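Local coordinates for protein ribokinase RBSK (Mycobacterium tuberculosis, PDB 3GO6) that probably phosphorylates D-ribose at O-5, using ATP and magnesium, to give D-ribose 5-phosphate and ADP, at residues M30-V36 with A48-T54; P108-I113 with L125-N131; V116-N122 with P240-A244. One frame throughout, in Å; residues are numbered along the deposited sequence.

Interaction 1 (M30-V36 with A48-T54). With RIB (alpha-D-ribofuranose), chain C.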
loop_
_atom_site.group_PDB
_atom_site.type_symbol
_atom_site.label_atom_id
_atom_site.label_comp_id
_atom_site.label_asym_id
_atom_site.label_seq_id
_atom_site.Cartn_x
_atom_site.Cartn_y
_atom_site.Cartn_z
ATOM N N MET A 30 4.179 1.509 -9.870
ATOM C CA MET A 30 3.811 2.639 -9.000
ATOM C C MET A 30 4.106 2.262 -7.529
ATOM O O MET A 30 3.705 1.195 -7.079
ATOM C CB MET A 30 2.335 3.006 -9.190
ATOM C CG MET A 30 1.927 4.278 -8.445
ATOM S SD MET A 30 2.623 5.777 -9.172
ATOM C CE MET A 30 1.880 5.787 -10.825
ATOM N N ASP A 31 4.813 3.141 -6.807
ATOM C CA ASP A 31 5.288 2.877 -5.459
ATOM C C ASP A 31 4.401 3.571 -4.451
ATOM O O ASP A 31 4.119 4.770 -4.583
ATOM C CB ASP A 31 6.711 3.435 -5.263
ATOM C CG ASP A 31 7.784 2.606 -5.956
ATOM O OD1 ASP A 31 7.483 1.480 -6.406
ATOM O OD2 ASP A 31 8.944 3.093 -6.049
ATOM N N LEU A 32 4.004 2.828 -3.430
ATOM C CA LEU A 32 3.329 3.405 -2.263
ATOM C C LEU A 32 4.362 3.328 -1.131
ATOM O O LEU A 32 4.733 2.242 -0.715
ATOM C CB LEU A 32 2.070 2.618 -1.922
ATOM C CG LEU A 32 0.989 2.642 -3.021
ATOM C CD1 LEU A 32 -0.138 1.710 -2.643
ATOM C CD2 LEU A 32 0.449 4.045 -3.240
ATOM N N THR A 33 4.866 4.479 -0.710
ATOM C CA THR A 33 5.933 4.524 0.300
ATOM C C THR A 33 5.338 4.998 1.622
ATOM O O THR A 33 4.738 6.073 1.685
ATOM C CB THR A 33 7.105 5.423 -0.116
ATOM O OG1 THR A 33 7.573 5.068 -1.424
ATOM C CG2 THR A 33 8.285 5.318 0.885
ATOM N N PHE A 34 5.516 4.183 2.660
ATOM C CA PHE A 34 4.964 4.401 3.993
ATOM C C PHE A 34 6.122 4.616 4.960
ATOM O O PHE A 34 7.103 3.851 4.956
ATOM C CB PHE A 34 4.203 3.168 4.487
ATOM C CG PHE A 34 2.953 2.825 3.694
ATOM C CD1 PHE A 34 1.697 3.104 4.215
ATOM C CD2 PHE A 34 3.041 2.170 2.468
ATOM C CE1 PHE A 34 0.517 2.764 3.516
ATOM C CE2 PHE A 34 1.875 1.826 1.748
ATOM C CZ PHE A 34 0.615 2.127 2.268
ATOM N N VAL A 35 6.006 5.642 5.800
ATOM C CA VAL A 35 6.990 5.831 6.875
ATOM C C VAL A 35 6.367 5.360 8.185
ATOM O O VAL A 35 5.224 5.740 8.508
ATOM C CB VAL A 35 7.484 7.298 6.959
ATOM C CG1 VAL A 35 8.357 7.513 8.225
ATOM C CG2 VAL A 35 8.263 7.663 5.714
ATOM N N VAL A 36 7.105 4.509 8.910
ATOM C CA VAL A 36 6.677 3.955 10.196
ATOM C C VAL A 36 7.785 4.154 11.253
ATOM O O VAL A 36 8.923 4.506 10.918
ATOM C CB VAL A 36 6.377 2.426 10.091
ATOM C CG1 VAL A 36 5.189 2.162 9.125
ATOM C CG2 VAL A 36 7.615 1.651 9.637
ATOM N N ALA A 48 0.838 3.961 9.774
ATOM C CA ALA A 48 1.933 4.706 9.143
ATOM C C ALA A 48 1.855 6.184 9.450
ATOM O O ALA A 48 0.765 6.741 9.593
ATOM C CB ALA A 48 1.932 4.510 7.639
ATOM N N ALA A 49 3.022 6.821 9.507
ATOM C CA ALA A 49 3.130 8.254 9.734
ATOM C C ALA A 49 2.800 9.065 8.472
ATOM O O ALA A 49 2.266 10.180 8.554
ATOM C CB ALA A 49 4.551 8.588 10.221
ATOM N N SER A 50 3.130 8.504 7.304
ATOM C CA SER A 50 2.931 9.182 6.025
ATOM C C SER A 50 2.850 8.154 4.897
ATOM O O SER A 50 3.275 7.010 5.058
ATOM C CB SER A 50 4.066 10.162 5.739
ATOM O OG SER A 50 5.313 9.489 5.577
ATOM N N LEU A 51 2.275 8.576 3.776
ATOM C CA LEU A 51 2.146 7.738 2.587
ATOM C C LEU A 51 2.327 8.633 1.368
ATOM O O LEU A 51 1.698 9.699 1.265
ATOM C CB LEU A 51 0.771 7.045 2.543
ATOM C CG LEU A 51 0.340 6.435 1.187
ATOM C CD1 LEU A 51 1.320 5.326 0.751
ATOM C CD2 LEU A 51 -1.082 5.903 1.218
ATOM N N THR A 52 3.198 8.227 0.455
ATOM C CA THR A 52 3.292 8.879 -0.851
ATOM C C THR A 52 3.031 7.850 -1.958
ATOM O O THR A 52 3.218 6.652 -1.752
ATOM C CB THR A 52 4.685 9.512 -1.110
ATOM O OG1 THR A 52 5.691 8.493 -1.138
ATOM C CG2 THR A 52 5.031 10.577 -0.053
ATOM N N ARG A 53 2.591 8.329 -3.117
ATOM C CA ARG A 53 2.346 7.485 -4.282
ATOM C C ARG A 53 3.209 8.063 -5.410
ATOM O O ARG A 53 2.951 9.169 -5.875
ATOM C CB ARG A 53 0.844 7.499 -4.627
ATOM C CG ARG A 53 0.475 6.685 -5.857
ATOM C CD ARG A 53 -1.048 6.645 -6.067
ATOM N NE ARG A 53 -1.371 5.884 -7.282
ATOM C CZ ARG A 53 -1.388 6.390 -8.517
ATOM N NH1 ARG A 53 -1.124 7.672 -8.714
ATOM N NH2 ARG A 53 -1.688 5.607 -9.562
ATOM N N THR A 54 4.258 7.348 -5.822
ATOM C CA THR A 54 5.235 7.889 -6.788
ATOM C C THR A 54 5.686 6.815 -7.788
ATOM O O THR A 54 5.733 5.650 -7.449
ATOM C CB THR A 54 6.530 8.448 -6.082
ATOM O OG1 THR A 54 7.124 7.418 -5.270
ATOM C CG2 THR A 54 6.216 9.707 -5.212
HETATM O O5 RIB C . 14.531 -0.806 -5.307
HETATM C C5 RIB C . 13.286 -0.147 -4.982
HETATM C C4 RIB C . 12.240 -0.502 -6.055
HETATM O O4 RIB C . 11.888 -1.891 -5.898
HETATM C C3 RIB C . 10.929 0.249 -5.894
HETATM O O3 RIB C . 10.801 1.415 -6.746
HETATM C C2 RIB C . 9.865 -0.801 -6.158
HETATM O O2 RIB C . 9.042 -0.456 -7.279
HETATM C C1 RIB C . 10.570 -2.134 -6.359
HETATM O O1 RIB C . 10.647 -2.500 -7.744
HETATM O O HOH W 1 8.997 5.805 -6.268
HETATM O O HOH W 2 5.848 6.496 -3.054
HETATM O O HOH W 3 5.734 8.342 3.069
#

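Interaction 2 (P108-I113 with L125-N131). With RIB (alpha-D-ribofuranose), chain C.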
loop_
_atom_site.group_PDB
_atom_site.type_symbol
_atom_site.label_atom_id
_atom_site.label_comp_id
_atom_site.label_asym_id
_atom_site.label_seq_id
_atom_site.Cartn_x
_atom_site.Cartn_y
_atom_site.Cartn_z
ATOM N N PRO A 108 -3.267 -4.386 -14.929
ATOM C CA PRO A 108 -2.599 -3.377 -14.129
ATOM C C PRO A 108 -1.091 -3.265 -14.354
ATOM O O PRO A 108 -0.396 -4.273 -14.581
ATOM C CB PRO A 108 -2.894 -3.825 -12.681
ATOM C CG PRO A 108 -4.110 -4.701 -12.803
ATOM C CD PRO A 108 -3.922 -5.417 -14.102
ATOM N N SER A 109 -0.599 -2.035 -14.276
ATOM C CA SER A 109 0.838 -1.794 -14.125
ATOM C C SER A 109 1.271 -2.375 -12.770
ATOM O O SER A 109 0.439 -2.534 -11.873
ATOM C CB SER A 109 1.105 -0.279 -14.170
ATOM O OG SER A 109 0.735 0.268 -15.432
ATOM N N GLY A 110 2.555 -2.682 -12.597
ATOM C CA GLY A 110 3.045 -3.134 -11.275
ATOM C C GLY A 110 2.796 -2.166 -10.122
ATOM O O GLY A 110 2.690 -0.954 -10.327
ATOM N N THR A 111 2.666 -2.712 -8.909
ATOM C CA THR A 111 2.478 -1.917 -7.691
ATOM C C THR A 111 3.530 -2.375 -6.692
ATOM O O THR A 111 3.706 -3.586 -6.507
ATOM C CB THR A 111 1.068 -2.159 -7.040
ATOM O OG1 THR A 111 0.020 -1.821 -7.966
ATOM C CG2 THR A 111 0.888 -1.302 -5.744
ATOM N N ALA A 112 4.220 -1.440 -6.046
ATOM C CA ALA A 112 5.119 -1.839 -4.960
ATOM C C ALA A 112 4.826 -1.120 -3.657
ATOM O O ALA A 112 4.413 0.044 -3.671
ATOM C CB ALA A 112 6.558 -1.617 -5.355
ATOM N N ILE A 113 5.051 -1.815 -2.537
ATOM C CA ILE A 113 4.900 -1.218 -1.210
ATOM C C ILE A 113 6.303 -1.077 -0.623
ATOM O O ILE A 113 7.031 -2.070 -0.499
ATOM C CB ILE A 113 4.060 -2.117 -0.234
ATOM C CG1 ILE A 113 2.714 -2.515 -0.852
ATOM C CG2 ILE A 113 3.866 -1.422 1.147
ATOM C CD1 ILE A 113 1.864 -1.322 -1.317
ATOM N N LEU A 125 7.876 -4.754 -1.193
ATOM C CA LEU A 125 6.986 -5.824 -1.604
ATOM C C LEU A 125 6.356 -5.434 -2.940
ATOM O O LEU A 125 5.763 -4.350 -3.048
ATOM C CB LEU A 125 5.857 -5.996 -0.572
ATOM C CG LEU A 125 4.713 -6.950 -0.897
ATOM C CD1 LEU A 125 5.211 -8.364 -1.046
ATOM C CD2 LEU A 125 3.598 -6.878 0.169
ATOM N N VAL A 126 6.428 -6.330 -3.927
ATOM C CA VAL A 126 6.059 -5.973 -5.311
ATOM C C VAL A 126 4.999 -6.927 -5.837
ATOM O O VAL A 126 5.163 -8.146 -5.765
ATOM C CB VAL A 126 7.278 -6.048 -6.272
ATOM C CG1 VAL A 126 6.862 -5.678 -7.709
ATOM C CG2 VAL A 126 8.430 -5.142 -5.784
ATOM N N ALA A 127 3.908 -6.374 -6.359
ATOM C CA ALA A 127 2.978 -7.171 -7.145
ATOM C C ALA A 127 3.312 -6.759 -8.578
ATOM O O ALA A 127 2.975 -5.644 -9.002
ATOM C CB ALA A 127 1.559 -6.815 -6.786
ATOM N N PRO A 128 4.029 -7.628 -9.315
ATOM C CA PRO A 128 4.610 -7.179 -10.569
ATOM C C PRO A 128 3.619 -6.766 -11.664
ATOM O O PRO A 128 3.996 -5.983 -12.534
ATOM C CB PRO A 128 5.487 -8.365 -11.011
ATOM C CG PRO A 128 4.924 -9.533 -10.336
ATOM C CD PRO A 128 4.372 -9.030 -9.019
ATOM N N GLY A 129 2.377 -7.243 -11.614
ATOM C CA GLY A 129 1.386 -6.848 -12.642
ATOM C C GLY A 129 1.917 -7.071 -14.061
ATOM O O GLY A 129 2.426 -8.160 -14.386
ATOM N N ALA A 130 1.838 -6.037 -14.891
ATOM C CA ALA A 130 2.303 -6.098 -16.286
ATOM C C ALA A 130 3.759 -6.556 -16.438
ATOM O O ALA A 130 4.104 -7.229 -17.424
ATOM C CB ALA A 130 2.092 -4.741 -16.965
ATOM N N ASN A 131 4.619 -6.203 -15.475
ATOM C CA ASN A 131 6.031 -6.596 -15.546
ATOM C C ASN A 131 6.243 -8.103 -15.648
ATOM O O ASN A 131 7.201 -8.542 -16.281
ATOM C CB ASN A 131 6.839 -6.046 -14.355
ATOM C CG ASN A 131 6.755 -4.549 -14.252
ATOM O OD1 ASN A 131 7.325 -3.813 -15.082
ATOM N ND2 ASN A 131 5.992 -4.075 -13.267
HETATM O O5 RIB C . 14.531 -0.806 -5.307
HETATM C C5 RIB C . 13.286 -0.147 -4.982
HETATM C C4 RIB C . 12.240 -0.502 -6.055
HETATM O O4 RIB C . 11.888 -1.891 -5.898
HETATM C C3 RIB C . 10.929 0.249 -5.894
HETATM O O3 RIB C . 10.801 1.415 -6.746
HETATM C C2 RIB C . 9.865 -0.801 -6.158
HETATM O O2 RIB C . 9.042 -0.456 -7.279
HETATM C C1 RIB C . 10.570 -2.134 -6.359
HETATM O O1 RIB C . 10.647 -2.500 -7.744
#

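Interaction 3 (V116-N122 with P240-A244)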
loop_
_atom_site.group_PDB
_atom_site.type_symbol
_atom_site.label_atom_id
_atom_site.label_comp_id
_atom_site.label_asym_id
_atom_site.label_seq_id
_atom_site.Cartn_x
_atom_site.Cartn_y
_atom_site.Cartn_z
ATOM N N VAL A 116 9.506 2.314 5.304
ATOM C CA VAL A 116 10.784 2.907 5.748
ATOM C C VAL A 116 10.611 3.176 7.239
ATOM O O VAL A 116 9.634 3.819 7.641
ATOM C CB VAL A 116 11.116 4.214 4.980
ATOM C CG1 VAL A 116 12.445 4.842 5.464
ATOM C CG2 VAL A 116 11.166 3.933 3.470
ATOM N N ASP A 117 11.522 2.627 8.043
ATOM C CA ASP A 117 11.428 2.741 9.510
ATOM C C ASP A 117 12.323 3.851 10.086
ATOM O O ASP A 117 12.975 4.607 9.345
ATOM C CB ASP A 117 11.646 1.369 10.210
ATOM C CG ASP A 117 13.117 0.875 10.181
ATOM O OD1 ASP A 117 14.061 1.666 9.984
ATOM O OD2 ASP A 117 13.330 -0.344 10.383
ATOM N N ALA A 118 12.339 3.952 11.415
ATOM C CA ALA A 118 13.073 5.023 12.098
ATOM C C ALA A 118 14.592 5.024 11.870
ATOM O O ALA A 118 15.236 6.076 11.974
ATOM C CB ALA A 118 12.732 5.014 13.596
ATOM N N SER A 119 15.166 3.865 11.554
ATOM C CA SER A 119 16.598 3.779 11.274
ATOM C C SER A 119 16.951 4.019 9.789
ATOM O O SER A 119 18.122 3.874 9.391
ATOM C CB SER A 119 17.131 2.416 11.704
ATOM O OG SER A 119 16.603 1.409 10.850
ATOM N N ALA A 120 15.940 4.380 8.988
ATOM C CA ALA A 120 16.048 4.551 7.526
ATOM C C ALA A 120 16.164 3.242 6.737
ATOM O O ALA A 120 16.342 3.265 5.516
ATOM C CB ALA A 120 17.183 5.529 7.139
ATOM N N GLU A 121 16.061 2.111 7.425
ATOM C CA GLU A 121 15.987 0.813 6.763
ATOM C C GLU A 121 14.645 0.698 6.025
ATOM O O GLU A 121 13.700 1.389 6.368
ATOM C CB GLU A 121 16.141 -0.329 7.773
ATOM C CG GLU A 121 16.125 -1.745 7.159
ATOM C CD GLU A 121 17.255 -1.995 6.143
ATOM O OE1 GLU A 121 18.272 -2.618 6.549
ATOM O OE2 GLU A 121 17.147 -1.573 4.956
ATOM N N ASN A 122 14.579 -0.170 5.018
ATOM C CA ASN A 122 13.374 -0.290 4.182
ATOM C C ASN A 122 13.075 -1.747 3.836
ATOM O O ASN A 122 13.986 -2.586 3.842
ATOM C CB ASN A 122 13.526 0.555 2.904
ATOM C CG ASN A 122 14.416 -0.113 1.843
ATOM O OD1 ASN A 122 13.925 -0.875 1.007
ATOM N ND2 ASN A 122 15.717 0.185 1.865
ATOM N N PRO A 240 21.821 9.087 7.106
ATOM C CA PRO A 240 20.789 8.633 6.153
ATOM C C PRO A 240 19.403 9.153 6.499
ATOM O O PRO A 240 19.090 9.383 7.675
ATOM C CB PRO A 240 20.796 7.119 6.312
ATOM C CG PRO A 240 21.246 6.895 7.739
ATOM C CD PRO A 240 22.155 8.050 8.106
ATOM N N VAL A 241 18.580 9.320 5.469
ATOM C CA VAL A 241 17.178 9.695 5.626
ATOM C C VAL A 241 16.282 8.527 5.210
ATOM O O VAL A 241 15.329 8.188 5.911
ATOM C CB VAL A 241 16.869 10.966 4.802
ATOM C CG1 VAL A 241 15.373 11.192 4.662
ATOM C CG2 VAL A 241 17.550 12.161 5.445
ATOM N N ASP A 242 16.611 7.906 4.077
ATOM C CA ASP A 242 15.796 6.843 3.501
ATOM C C ASP A 242 16.680 6.033 2.555
ATOM O O ASP A 242 17.071 6.526 1.512
ATOM C CB ASP A 242 14.606 7.468 2.744
ATOM C CG ASP A 242 13.723 6.440 2.057
ATOM O OD1 ASP A 242 13.952 5.217 2.197
ATOM O OD2 ASP A 242 12.763 6.875 1.377
ATOM N N THR A 243 16.979 4.792 2.930
ATOM C CA THR A 243 17.831 3.921 2.119
ATOM C C THR A 243 17.102 3.341 0.895
ATOM O O THR A 243 17.744 2.829 -0.016
ATOM C CB THR A 243 18.405 2.761 2.938
ATOM O OG1 THR A 243 17.333 1.990 3.480
ATOM C CG2 THR A 243 19.279 3.286 4.093
ATOM N N ALA A 244 15.770 3.406 0.881
ATOM C CA ALA A 244 15.019 2.847 -0.245
ATOM C C ALA A 244 15.428 3.549 -1.539
ATOM O O ALA A 244 15.615 4.772 -1.574
ATOM C CB ALA A 244 13.529 2.980 -0.002
#

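Interaction 1 (M30-V36 with A48-T54)
Strands 30-35 and 50-54 run antiparallel at 165° with their axes 4.7 Å apart, and Asp31-Thr54 and Thr33-Thr52 are hydrogen-bonded pairs with two backbone bonds each. The side chains divide between two faces. On the ribose face, the Asp31 carboxylate grips the sugar with both oxygens. RIB O2 donates to Asp31 OD1 and RIB O3 to Asp31 OD2, each at 2.6 Å. A single water bonds to Asp31 O and to the hydroxyls of Thr33, Thr52 and Thr54, tying the two strands together on this side. On the other face, Leu51 CD1 lies over the centre of the Phe34 ring, 3.7 Å from its centroid. Ala48 CB meets the same ring at its edge, in plane, 3.7 Å from Phe34 CD1. Arg53 is extended from CG to NE, with CG anti to the backbone N (chi1 178°). This brings its guanidinium against Met30, whose CG sits over one face of the group, offset toward the rim; the two side chains cross at about a right angle. Leu32 CD2 packs on Arg53 CG at 3.7 Å. Beyond the pair, strand 110-116 bonds to the other edge of strand 29-35. Helix 83-94 takes Arg53 NH1 through Gln87, and Leu32 meets Leu32 of the second subunit.

Interaction 2 (P108-I113 with L125-N131)
The flat amide of Asn131 comes up to Gly110, with ND2 3.7 Å from Gly110 CA. The same ND2 donates to Pro128 O, which is tilted 25° out of the amide plane. Pro128 O also accepts from Asn131 N, so it takes two bonds from one residue. At the far side of this amide, Asn131 OD1 accepts from Val28 N, so the group is held at both ends. CG lies anti to the carbonyl carbon (chi1 -57°), which swings ND2 back over the turn. Gly129, with a positive phi of 52°, turns the chain toward the 3-10 segment that starts at Ala130. The turn is joined to the first segment by Ala130 N, which donates to Pro108 O at 2.9 Å.

The rest is an antiparallel hairpin. Thr111 pairs with Ala127, and Ile113 with Leu125, as hydrogen-bonded pairs. Thr111 N donates to Ala127 O at 2.9 Å, and Ile113 N donates to Leu125 O at 2.7 Å. Between them, Ala112 and Val126 form a non-hydrogen-bonded pair, with Ala112 CB 4.0 Å from Val126 CG2. These two side chains face the ribose. Ala112 CB comes within 3.3 Å of RIB O2, and Val126 CG2 within 3.7 Å of RIB C1. Thr111, Ile113, Leu125 and Ala127 turn to the other face and pack on the second subunit. Arg53 NH2 of the second subunit is hydrogen-bonded to Thr111 OG1. The contact therefore gives the sugar a small apolar wall, while its polar grip comes from residues such as Asp31, Asn29 and Glu152.

Interaction 3 (V116-N122 with P240-A244)
The loop between strands 110-116 and 122-127 here meets segment 240-244, which leads into helix 246-257 and itself holds metal-site and nucleotide-site residues. Ala120 and Thr243 form the centre of the contact. Ala120 O accepts twice, from Thr243 OG1 at 2.6 Å and from Thr243 N at 3.1 Å. The second donor lies in the carbonyl plane and the hydroxyl is tilted 15° from it. Thr243 OG1 in turn accepts from Asn122 ND2 at 2.9 Å, with the oxygen in the amide plane. OG1 stands between its own backbone N and carbonyl carbon (chi1 59°), where it can reach both partners. Ala244 CB packs against the same Asn122 side chain, 3.7 Å from CG. Ala120 CB rests on Val241 O at 3.5 Å and on the Pro240 ring. The Val116 and Asp242 side chains cross at about a right angle, with Val116 CG2 3.3 Å from Asp242 OD1. That OD1 closes an Asx turn by accepting from Ala244 N, which approaches from above the carboxylate plane. Asp242 OD2 is hydrogen-bonded to Gly287 N.

Asp242 and Ala244 belong to the magnesium site, together with Ala282, Val285 and Gly287. Thr243 contributes to the ADP site seen in a structure of this protein, though no nucleotide is bound to this chain. The Thr243 hydroxyl both donates and accepts across the contact, so its rotation is fixed and the hairpin loop is tied directly to the loop of the metal site.

In the fold
All three contacts involve the four-stranded sheet that covers the ribose, and it meets its counterpart in the second subunit, consistent with the beta-clasp dimer of ribokinases. Interactions 1 and 2 have centres about 15 Å apart and are joined where Leu32 N meets Ala112 O at 2.8 Å, a probable hydrogen bond. Both touch the sugar, and Asp31 OD1 lies 3.4 Å from Ala112 CB. Interaction 3, centred about 12 Å from interaction 1 and 22 Å from interaction 2, links the sheet's far end to the main domain. It joins interaction 1 through Val116 N and Phe34 O, 2.9 Å apart and probably hydrogen-bonded. The side chain of Asp242 is about 4 Å from magnesium.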